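Local atomic coordinates of putative sarcosine dimethylglycine methyltransferase (PDB entry 2O57), a protein that probably transfers methyl groups from S-adenosylmethionine to sarcosine or dimethylglycine, as a putative class I, Rossmann-like methyltransferase. Residues E73-V79 with M289-K293; S107-I113 with N133-G139; D148-I154 with C173-P179. All coordinates share one frame; numbering follows the deposited sequence.

Contact 1 (E73-V79 with M289-K293)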
loop_
_atom_site.group_PDB
_atom_site.type_symbol
_atom_site.label_atom_id
_atom_site.label_comp_id
_atom_site.label_asym_id
_atom_site.label_seq_id
_atom_site.Cartn_x
_atom_site.Cartn_y
_atom_site.Cartn_z
ATOM N N GLU A 73 -4.351 1.580 8.670
ATOM C CA GLU A 73 -3.033 2.173 8.442
ATOM C C GLU A 73 -2.890 3.358 9.414
ATOM O O GLU A 73 -1.910 3.453 10.133
ATOM C CB GLU A 73 -2.854 2.615 6.971
ATOM C CG GLU A 73 -2.884 1.431 5.938
ATOM C CD GLU A 73 -1.628 0.600 5.933
ATOM O OE1 GLU A 73 -0.610 1.024 6.540
ATOM O OE2 GLU A 73 -1.633 -0.476 5.321
ATOM N N LEU A 74 -3.907 4.212 9.465
ATOM C CA LEU A 74 -3.919 5.351 10.361
ATOM C C LEU A 74 -3.821 4.927 11.839
ATOM O O LEU A 74 -3.102 5.547 12.615
ATOM C CB LEU A 74 -5.190 6.165 10.134
ATOM C CG LEU A 74 -5.222 7.630 10.559
ATOM C CD1 LEU A 74 -3.979 8.397 10.090
ATOM C CD2 LEU A 74 -6.500 8.280 9.963
ATOM N N ALA A 75 -4.554 3.886 12.227
ATOM C CA ALA A 75 -4.549 3.412 13.625
ATOM C C ALA A 75 -3.153 2.961 14.095
ATOM O O ALA A 75 -2.765 3.175 15.270
ATOM C CB ALA A 75 -5.578 2.291 13.825
HETATM N N MSE A 76 -2.399 2.341 13.171
HETATM C CA MSE A 76 -1.027 1.879 13.472
HETATM C C MSE A 76 -0.112 3.053 13.851
HETATM O O MSE A 76 0.892 2.849 14.527
HETATM C CB MSE A 76 -0.421 1.078 12.287
HETATM C CG MSE A 76 -1.148 -0.242 11.981
HETATM SE SE MSE A 76 -0.851 -1.525 13.372
HETATM C CE MSE A 76 0.793 -2.314 12.702
ATOM N N THR A 77 -0.454 4.281 13.446
ATOM C CA THR A 77 0.378 5.453 13.823
ATOM C C THR A 77 0.082 5.995 15.230
ATOM O O THR A 77 0.769 6.918 15.681
ATOM C CB THR A 77 0.274 6.638 12.786
ATOM O OG1 THR A 77 -0.988 7.313 12.933
ATOM C CG2 THR A 77 0.489 6.133 11.322
ATOM N N GLY A 78 -0.924 5.439 15.917
ATOM C CA GLY A 78 -1.286 5.902 17.258
ATOM C C GLY A 78 -2.246 7.076 17.374
ATOM O O GLY A 78 -2.675 7.386 18.479
ATOM N N VAL A 79 -2.637 7.690 16.254
ATOM C CA VAL A 79 -3.417 8.948 16.313
ATOM C C VAL A 79 -4.904 8.756 16.589
ATOM O O VAL A 79 -5.584 9.726 16.991
ATOM C CB VAL A 79 -3.275 9.857 15.053
ATOM C CG1 VAL A 79 -1.823 10.413 14.917
ATOM C CG2 VAL A 79 -3.756 9.143 13.769
HETATM N N MSE A 289 -1.408 7.452 0.643
HETATM C CA MSE A 289 -0.224 7.913 1.367
HETATM C C MSE A 289 -0.517 8.278 2.814
HETATM O O MSE A 289 -1.601 8.726 3.129
HETATM C CB MSE A 289 0.388 9.144 0.710
HETATM C CG MSE A 289 0.385 9.102 -0.813
HETATM SE SE MSE A 289 0.948 10.709 -1.708
HETATM C CE MSE A 289 2.880 10.688 -1.297
ATOM N N LEU A 290 0.480 8.115 3.676
ATOM C CA LEU A 290 0.399 8.645 5.028
ATOM C C LEU A 290 1.604 9.523 5.276
ATOM O O LEU A 290 2.741 9.202 4.870
ATOM C CB LEU A 290 0.332 7.546 6.069
ATOM C CG LEU A 290 -1.055 6.958 6.357
ATOM C CD1 LEU A 290 -1.396 5.876 5.244
ATOM C CD2 LEU A 290 -0.898 6.332 7.693
ATOM N N PHE A 291 1.343 10.643 5.932
ATOM C CA PHE A 291 2.371 11.625 6.241
ATOM C C PHE A 291 2.344 11.896 7.721
ATOM O O PHE A 291 1.309 11.704 8.367
ATOM C CB PHE A 291 2.077 12.959 5.552
ATOM C CG PHE A 291 1.879 12.874 4.061
ATOM C CD1 PHE A 291 2.970 12.922 3.197
ATOM C CD2 PHE A 291 0.596 12.796 3.526
ATOM C CE1 PHE A 291 2.785 12.877 1.806
ATOM C CE2 PHE A 291 0.398 12.765 2.142
ATOM C CZ PHE A 291 1.494 12.802 1.285
ATOM N N ARG A 292 3.466 12.351 8.264
ATOM C CA ARG A 292 3.450 12.903 9.604
ATOM C C ARG A 292 4.069 14.301 9.600
ATOM O O ARG A 292 5.039 14.557 8.886
ATOM C CB ARG A 292 4.175 11.990 10.597
ATOM C CG ARG A 292 4.059 12.455 12.056
ATOM C CD ARG A 292 4.853 11.616 13.059
ATOM N NE ARG A 292 4.405 10.232 13.231
ATOM C CZ ARG A 292 3.407 9.804 14.016
ATOM N NH1 ARG A 292 2.628 10.649 14.729
ATOM N NH2 ARG A 292 3.180 8.502 14.073
ATOM N N LYS A 293 3.492 15.212 10.378
ATOM C CA LYS A 293 4.071 16.537 10.568
ATOM C C LYS A 293 5.301 16.480 11.522
ATOM O O LYS A 293 5.180 16.643 12.750
ATOM C CB LYS A 293 3.034 17.525 11.102
ATOM C CG LYS A 293 3.553 18.953 11.191
ATOM C CD LYS A 293 2.403 19.959 11.499
ATOM C CE LYS A 293 2.939 21.342 11.876
ATOM N NZ LYS A 293 1.793 22.295 12.151
HETATM O O HOH W 1 1.235 9.144 16.975
#
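Leu290 and Arg292, two residues apart on strand 284-293 and so on the same side of the sheet, reach the C-terminal end of helix 59-76. This is helix-on-sheet packing in a Rossmann-like methyltransferase fold, with the strand next to last in the seven-stranded mixed sheet. Leu290 lays both methyls against the last turn. CD1 lies 4.0 Å from CB of Glu73, whereas CD2 is turned to the backbone of that turn and to CG2 of Thr77, 3.9 Å away. The Thr77 and Leu290 side chains meet at a slant, methyl against methyl. With chi1 at 75°, Thr77 OG1 stands between N and the carbonyl carbon and bonds back onto the last turn, to Leu74 O at 2.8 Å, fixing the side-chain rotation and leaving CG2 on the N side, toward Leu290. Leu74 O also accepts from Thr77 N. The carboxylate of Glu73 has its partners elsewhere, in salt bridges with Arg230 and with Arg234 of the second subunit. Arg292 approaches from farther along the strand, extended as far as CG and CD and then bent at chi3 (-66°), which brings its guanidinium to the residues just past the helix. NH1 donates to Arg180 O, the main polar partner of this side chain. Val182 of the adjoining strand touches Leu74, Thr77, Val79 and Arg292. Thr77 O lies in the guanidinium plane, at its edge, and takes a weak but straight bond from NH2 at 3.3 Å (167°); a water donates to that carbonyl at 2.6 Å and accepts from Arg292 NH1 at 3.0 Å.

Contact 2 (S107-I113 with N133-G139)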
loop_
_atom_site.group_PDB
_atom_site.type_symbol
_atom_site.label_atom_id
_atom_site.label_comp_id
_atom_site.label_asym_id
_atom_site.label_seq_id
_atom_site.Cartn_x
_atom_site.Cartn_y
_atom_site.Cartn_z
ATOM N N SER A 107 -13.434 12.529 17.336
ATOM C CA SER A 107 -14.293 13.590 16.828
ATOM C C SER A 107 -13.803 14.022 15.444
ATOM O O SER A 107 -12.592 14.089 15.202
ATOM C CB SER A 107 -14.239 14.777 17.787
ATOM O OG SER A 107 -14.775 14.402 19.065
ATOM N N ILE A 108 -14.730 14.314 14.543
ATOM C CA ILE A 108 -14.383 14.665 13.165
ATOM C C ILE A 108 -15.030 15.984 12.762
ATOM O O ILE A 108 -16.250 16.140 12.890
ATOM C CB ILE A 108 -14.864 13.583 12.147
ATOM C CG1 ILE A 108 -14.280 12.182 12.466
ATOM C CG2 ILE A 108 -14.536 13.995 10.700
ATOM C CD1 ILE A 108 -12.837 12.025 12.088
ATOM N N ASP A 109 -14.223 16.905 12.224
ATOM C CA ASP A 109 -14.774 18.066 11.524
ATOM C C ASP A 109 -14.714 17.752 10.030
ATOM O O ASP A 109 -13.643 17.433 9.509
ATOM C CB ASP A 109 -13.964 19.323 11.795
ATOM C CG ASP A 109 -14.056 19.786 13.242
ATOM O OD1 ASP A 109 -15.023 19.451 13.944
ATOM O OD2 ASP A 109 -13.171 20.520 13.662
ATOM N N CYS A 110 -15.852 17.897 9.345
ATOM C CA CYS A 110 -15.914 17.665 7.907
ATOM C C CYS A 110 -15.789 19.010 7.210
ATOM O O CYS A 110 -16.442 19.992 7.626
ATOM C CB CYS A 110 -17.248 16.983 7.532
ATOM S SG CYS A 110 -17.497 15.367 8.200
ATOM N N LEU A 111 -14.942 19.080 6.183
ATOM C CA LEU A 111 -14.861 20.267 5.338
ATOM C C LEU A 111 -15.252 19.867 3.942
ATOM O O LEU A 111 -14.672 18.934 3.375
ATOM C CB LEU A 111 -13.468 20.906 5.346
ATOM C CG LEU A 111 -13.367 22.258 4.625
ATOM C CD1 LEU A 111 -14.161 23.318 5.369
ATOM C CD2 LEU A 111 -11.881 22.662 4.568
ATOM N N ASN A 112 -16.244 20.546 3.382
ATOM C CA ASN A 112 -16.755 20.121 2.097
ATOM C C ASN A 112 -17.310 21.341 1.359
ATOM O O ASN A 112 -17.909 22.223 1.997
ATOM C CB ASN A 112 -17.851 19.078 2.338
ATOM C CG ASN A 112 -18.171 18.241 1.126
ATOM O OD1 ASN A 112 -17.296 17.569 0.565
ATOM N ND2 ASN A 112 -19.452 18.183 0.767
ATOM N N ILE A 113 -17.127 21.358 0.042
ATOM C CA ILE A 113 -17.507 22.497 -0.788
ATOM C C ILE A 113 -18.965 22.450 -1.244
ATOM O O ILE A 113 -19.476 23.450 -1.693
ATOM C CB ILE A 113 -16.539 22.682 -2.024
ATOM C CG1 ILE A 113 -16.580 24.110 -2.581
ATOM C CG2 ILE A 113 -16.801 21.641 -3.135
ATOM C CD1 ILE A 113 -15.957 25.208 -1.664
ATOM N N ASN A 133 -20.179 14.632 17.986
ATOM C CA ASN A 133 -18.848 14.208 17.551
ATOM C C ASN A 133 -18.470 14.665 16.164
ATOM O O ASN A 133 -17.285 14.681 15.824
ATOM C CB ASN A 133 -18.665 12.675 17.643
ATOM C CG ASN A 133 -18.358 12.190 19.078
ATOM O OD1 ASN A 133 -17.256 11.657 19.363
ATOM N ND2 ASN A 133 -19.328 12.363 19.979
ATOM N N ILE A 134 -19.464 15.036 15.358
ATOM C CA ILE A 134 -19.190 15.422 13.963
ATOM C C ILE A 134 -19.725 16.829 13.670
ATOM O O ILE A 134 -20.915 17.114 13.875
ATOM C CB ILE A 134 -19.766 14.398 12.930
ATOM C CG1 ILE A 134 -19.332 12.957 13.267
ATOM C CG2 ILE A 134 -19.326 14.781 11.472
ATOM C CD1 ILE A 134 -20.140 11.877 12.483
ATOM N N THR A 135 -18.839 17.704 13.202
ATOM C CA THR A 135 -19.273 19.013 12.755
ATOM C C THR A 135 -19.091 19.111 11.262
ATOM O O THR A 135 -18.200 18.491 10.699
ATOM C CB THR A 135 -18.534 20.170 13.452
ATOM O OG1 THR A 135 -17.187 20.199 12.975
ATOM C CG2 THR A 135 -18.521 19.984 14.927
ATOM N N VAL A 136 -19.931 19.882 10.600
ATOM C CA VAL A 136 -19.829 19.971 9.164
ATOM C C VAL A 136 -19.628 21.446 8.842
ATOM O O VAL A 136 -20.466 22.286 9.205
ATOM C CB VAL A 136 -21.133 19.455 8.440
ATOM C CG1 VAL A 136 -20.960 19.519 6.927
ATOM C CG2 VAL A 136 -21.485 18.019 8.849
ATOM N N LYS A 137 -18.533 21.746 8.138
ATOM C CA LYS A 137 -18.188 23.126 7.761
ATOM C C LYS A 137 -18.077 23.220 6.241
ATOM O O LYS A 137 -17.644 22.278 5.593
ATOM C CB LYS A 137 -16.844 23.521 8.397
ATOM C CG LYS A 137 -16.661 23.146 9.907
ATOM C CD LYS A 137 -15.148 23.147 10.274
ATOM C CE LYS A 137 -14.894 22.845 11.779
ATOM N NZ LYS A 137 -15.240 23.973 12.721
ATOM N N TYR A 138 -18.545 24.328 5.680
ATOM C CA TYR A 138 -18.399 24.631 4.278
ATOM C C TYR A 138 -17.048 25.301 4.086
ATOM O O TYR A 138 -16.637 26.130 4.902
ATOM C CB TYR A 138 -19.504 25.583 3.815
ATOM C CG TYR A 138 -19.291 26.178 2.436
ATOM C CD1 TYR A 138 -19.734 25.509 1.298
ATOM C CD2 TYR A 138 -18.656 27.416 2.266
ATOM C CE1 TYR A 138 -19.552 26.040 0.030
ATOM C CE2 TYR A 138 -18.476 27.958 0.994
ATOM C CZ TYR A 138 -18.935 27.260 -0.121
ATOM O OH TYR A 138 -18.774 27.772 -1.398
ATOM N N GLY A 139 -16.346 24.911 3.027
ATOM C CA GLY A 139 -15.174 25.654 2.628
ATOM C C GLY A 139 -14.231 24.916 1.701
ATOM O O GLY A 139 -14.551 23.828 1.172
HETATM O O HOH W 2 -15.921 17.514 15.685
#
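Asp109 turns CG beside its backbone N (chi1 -67°), and Thr135 holds OG1 between its own N and carbonyl carbon (chi1 71°); these torsions bring carboxylate and hydroxyl together on one face of the sheet. The side chains lie alongside each other, pointing the same way, and Thr135 OG1 donates to Asp109 OD1 at 2.5 Å, unusually short and so of doubtful length. A water lies within bonding distance of the same OD1 and of Asn133 O. Lys137 slants across the other carboxylate oxygen: its methylene CE is 3.5 Å from Asp109 OD2, while NZ stays at 4.1 Å, beyond a salt bridge. OD2 is paired with Lys85 and accepts a hydrogen bond from the Tyr151 hydroxyl, so this buried carboxylate is held through both oxygens, which would probably favour its charged form.

Beneath these groups the backbones form a parallel ladder, crossing at -20°, in which Cys110 bonds twice to strand 134-138, through its N to Thr135 O and through its O to Lys137 N, each at 2.8 Å. On the reverse face Cys110 SG rests against CG2 of Ile134 at 3.8 Å. The ladder ends in a longer bond from Gly139 N to Asn112 O, 3.3 Å, with the donor above the carbonyl plane. There the Tyr138 ring turns its edge to Ile113 O.

The two strands and helix 115-128 make a right-handed beta-alpha-beta crossover of the Rossmann-like sheet. That helix and helix 95-104 cover the face bearing Cys110 and Ile134; strand 134-138 is outermost within the chain, and strand 85-89 flanks 107-112 on its inner side.

Contact 3 (D148-I154 with C173-P179)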
loop_
_atom_site.group_PDB
_atom_site.type_symbol
_atom_site.label_atom_id
_atom_site.label_comp_id
_atom_site.label_asym_id
_atom_site.label_seq_id
_atom_site.Cartn_x
_atom_site.Cartn_y
_atom_site.Cartn_z
ATOM N N ASP A 148 -4.289 27.245 13.372
ATOM C CA ASP A 148 -3.067 26.432 13.288
ATOM C C ASP A 148 -3.049 25.380 14.386
ATOM O O ASP A 148 -3.562 25.629 15.478
ATOM C CB ASP A 148 -1.813 27.271 13.472
ATOM C CG ASP A 148 -1.672 28.363 12.436
ATOM O OD1 ASP A 148 -2.641 28.628 11.688
ATOM O OD2 ASP A 148 -0.575 28.934 12.363
ATOM N N ASN A 149 -2.453 24.224 14.092
ATOM C CA ASN A 149 -2.225 23.188 15.075
ATOM C C ASN A 149 -3.491 22.712 15.769
ATOM O O ASN A 149 -3.493 22.606 16.985
ATOM C CB ASN A 149 -1.209 23.663 16.126
ATOM C CG ASN A 149 0.084 24.085 15.517
ATOM O OD1 ASN A 149 0.671 23.333 14.730
ATOM N ND2 ASN A 149 0.539 25.303 15.839
ATOM N N SER A 150 -4.555 22.470 14.992
ATOM C CA SER A 150 -5.858 22.050 15.519
ATOM C C SER A 150 -6.090 20.529 15.541
ATOM O O SER A 150 -6.805 20.038 16.411
ATOM C CB SER A 150 -7.001 22.682 14.684
ATOM O OG SER A 150 -7.227 24.031 15.069
ATOM N N TYR A 151 -5.506 19.798 14.581
ATOM C CA TYR A 151 -5.879 18.403 14.384
ATOM C C TYR A 151 -4.848 17.351 14.731
ATOM O O TYR A 151 -3.692 17.450 14.367
ATOM C CB TYR A 151 -6.419 18.202 12.947
ATOM C CG TYR A 151 -7.673 19.030 12.719
ATOM C CD1 TYR A 151 -8.891 18.626 13.255
ATOM C CD2 TYR A 151 -7.617 20.233 12.031
ATOM C CE1 TYR A 151 -10.035 19.376 13.096
ATOM C CE2 TYR A 151 -8.752 21.019 11.850
ATOM C CZ TYR A 151 -9.961 20.586 12.399
ATOM O OH TYR A 151 -11.107 21.336 12.234
ATOM N N ASP A 152 -5.301 16.298 15.390
ATOM C CA ASP A 152 -4.471 15.126 15.555
ATOM C C ASP A 152 -4.239 14.407 14.234
ATOM O O ASP A 152 -3.206 13.804 14.049
ATOM C CB ASP A 152 -5.110 14.204 16.570
ATOM C CG ASP A 152 -5.247 14.868 17.915
ATOM O OD1 ASP A 152 -4.178 15.161 18.480
ATOM O OD2 ASP A 152 -6.384 15.152 18.359
ATOM N N PHE A 153 -5.210 14.479 13.319
ATOM C CA PHE A 153 -5.135 13.762 12.045
ATOM C C PHE A 153 -6.061 14.374 10.987
ATOM O O PHE A 153 -7.014 15.113 11.302
ATOM C CB PHE A 153 -5.423 12.244 12.212
ATOM C CG PHE A 153 -6.844 11.926 12.588
ATOM C CD1 PHE A 153 -7.801 11.656 11.598
ATOM C CD2 PHE A 153 -7.237 11.864 13.939
ATOM C CE1 PHE A 153 -9.140 11.353 11.960
ATOM C CE2 PHE A 153 -8.558 11.555 14.307
ATOM C CZ PHE A 153 -9.510 11.293 13.300
ATOM N N ILE A 154 -5.694 14.125 9.737
ATOM C CA ILE A 154 -6.464 14.477 8.549
ATOM C C ILE A 154 -6.717 13.195 7.729
ATOM O O ILE A 154 -5.811 12.347 7.529
ATOM C CB ILE A 154 -5.757 15.522 7.649
ATOM C CG1 ILE A 154 -5.609 16.832 8.390
ATOM C CG2 ILE A 154 -6.531 15.722 6.281
ATOM C CD1 ILE A 154 -4.694 17.915 7.657
ATOM N N CYS A 173 -2.801 21.790 4.945
ATOM C CA CYS A 173 -2.781 20.530 5.717
ATOM C C CYS A 173 -1.732 20.595 6.837
ATOM O O CYS A 173 -2.036 20.272 8.004
ATOM C CB CYS A 173 -2.570 19.304 4.830
ATOM S SG CYS A 173 -4.008 18.907 3.754
ATOM N N ALA A 174 -0.514 21.016 6.489
ATOM C CA ALA A 174 0.538 21.108 7.470
ATOM C C ALA A 174 0.228 22.149 8.547
ATOM O O ALA A 174 0.412 21.877 9.727
ATOM C CB ALA A 174 1.910 21.342 6.819
ATOM N N ARG A 175 -0.304 23.306 8.138
ATOM C CA ARG A 175 -0.689 24.363 9.079
ATOM C C ARG A 175 -1.673 23.879 10.152
ATOM O O ARG A 175 -1.507 24.155 11.343
ATOM C CB ARG A 175 -1.304 25.566 8.335
ATOM C CG ARG A 175 -1.676 26.707 9.269
ATOM C CD ARG A 175 -2.292 27.897 8.534
ATOM N NE ARG A 175 -3.603 27.581 7.945
ATOM C CZ ARG A 175 -4.745 27.535 8.627
ATOM N NH1 ARG A 175 -4.754 27.741 9.950
ATOM N NH2 ARG A 175 -5.879 27.282 7.985
ATOM N N VAL A 176 -2.711 23.171 9.730
ATOM C CA VAL A 176 -3.757 22.803 10.671
ATOM C C VAL A 176 -3.472 21.540 11.485
ATOM O O VAL A 176 -4.151 21.260 12.455
ATOM C CB VAL A 176 -5.157 22.767 10.017
ATOM C CG1 VAL A 176 -5.475 24.147 9.380
ATOM C CG2 VAL A 176 -5.314 21.572 9.000
ATOM N N LEU A 177 -2.467 20.775 11.078
ATOM C CA LEU A 177 -2.085 19.604 11.848
ATOM C C LEU A 177 -1.301 20.039 13.049
ATOM O O LEU A 177 -0.478 20.974 12.975
ATOM C CB LEU A 177 -1.241 18.620 11.022
ATOM C CG LEU A 177 -1.959 17.591 10.156
ATOM C CD1 LEU A 177 -0.921 16.876 9.269
ATOM C CD2 LEU A 177 -2.727 16.595 11.041
ATOM N N LYS A 178 -1.543 19.357 14.159
ATOM C CA LYS A 178 -0.651 19.507 15.314
ATOM C C LYS A 178 0.711 18.921 14.976
ATOM O O LYS A 178 0.829 18.073 14.097
ATOM C CB LYS A 178 -1.208 18.793 16.536
ATOM C CG LYS A 178 -2.539 19.343 17.071
ATOM C CD LYS A 178 -2.797 18.757 18.453
ATOM C CE LYS A 178 -4.253 18.384 18.641
ATOM N NZ LYS A 178 -4.382 17.580 19.919
ATOM N N PRO A 179 1.760 19.344 15.703
ATOM C CA PRO A 179 3.045 18.654 15.567
ATOM C C PRO A 179 2.848 17.143 15.766
ATOM O O PRO A 179 2.119 16.710 16.670
ATOM C CB PRO A 179 3.876 19.247 16.717
ATOM C CG PRO A 179 3.282 20.661 16.887
ATOM C CD PRO A 179 1.808 20.452 16.688
HETATM O O HOH W 3 0.821 25.454 12.151
#
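The turn entering strand 151-157 meets the C-terminal end of helix 166-176, where Asp148 and Arg175 are joined by a salt bridge. Their side chains cross at about a right angle, with the carboxylate and guanidinium planes 53° apart. Arg175 starts extended and bends at chi3 (67°), bringing NH1 to the anti side of Asp148 OD1 at 2.9 Å; the oxygen lies in the guanidinium plane, at its edge. CG1 of Val176 lies above one face of that group, offset toward the rim, and Glu172, through NH2, and Cys146 O, through NH1, are further partners. Replacing Arg175 by an alanine is likely to leave Asp148 and Glu172 without their cationic mate and to uncover the side of Val176 that faces the guanidinium.

The carbonyls at the helix end are taken up by the turn. Asn149 N donates to Arg175 O, and Val176 O accepts from both Ser150 N, 2.8 Å away and above the carbonyl plane, and Tyr151 N, close to the direction of the C=O bond. In this Rossmann-like methyltransferase fold the chain then runs from the helix into the short strand 177-178, which pairs in parallel with the start of 151-157 through Lys178 N and Tyr151 O (2.9 Å, 174°). The Tyr151 and Val176 side chains lie side by side and point the same way, CD2 near CG2, and the hydroxyl end of the tyrosine is held by Asp109.

Lys178 runs beside Asp152, and NZ makes a salt bridge on the syn side of OD1 at 2.8 Å; OD2 of that aspartate accepts from Lys85 N. Deeper in, Ile154 slants across Leu177. Its CD1 is lodged among CG of Leu177 at 3.7 Å, CB of Cys173 at 3.8 Å and CG2 of Val176 at 3.9 Å.

All three contacts reach one seven-stranded sheet. Contact 2 lies at its 134-138 edge, while contacts 1 and 3 lie farther across, their centres about 13 Å apart. Lys293 joins these two, its NZ lying 2.8 Å from both Leu177 O and Ala174 O in probable hydrogen bonds. Contacts 2 and 3, about 15 Å apart between centres, meet where Asp109 OD2 is 2.6 Å from Tyr151 OH, and Ile108 CD1 packs on Phe153 CZ at 3.6 Å. Contacts 1 and 2 do not touch, nearest atoms about 8 Å apart, centres about 20 Å. Asn112 of contact 2 bonds to Gly92, in a glycine-rich turn after strand 85-89 that probably marks the S-adenosylmethionine site, as in related methyltransferases.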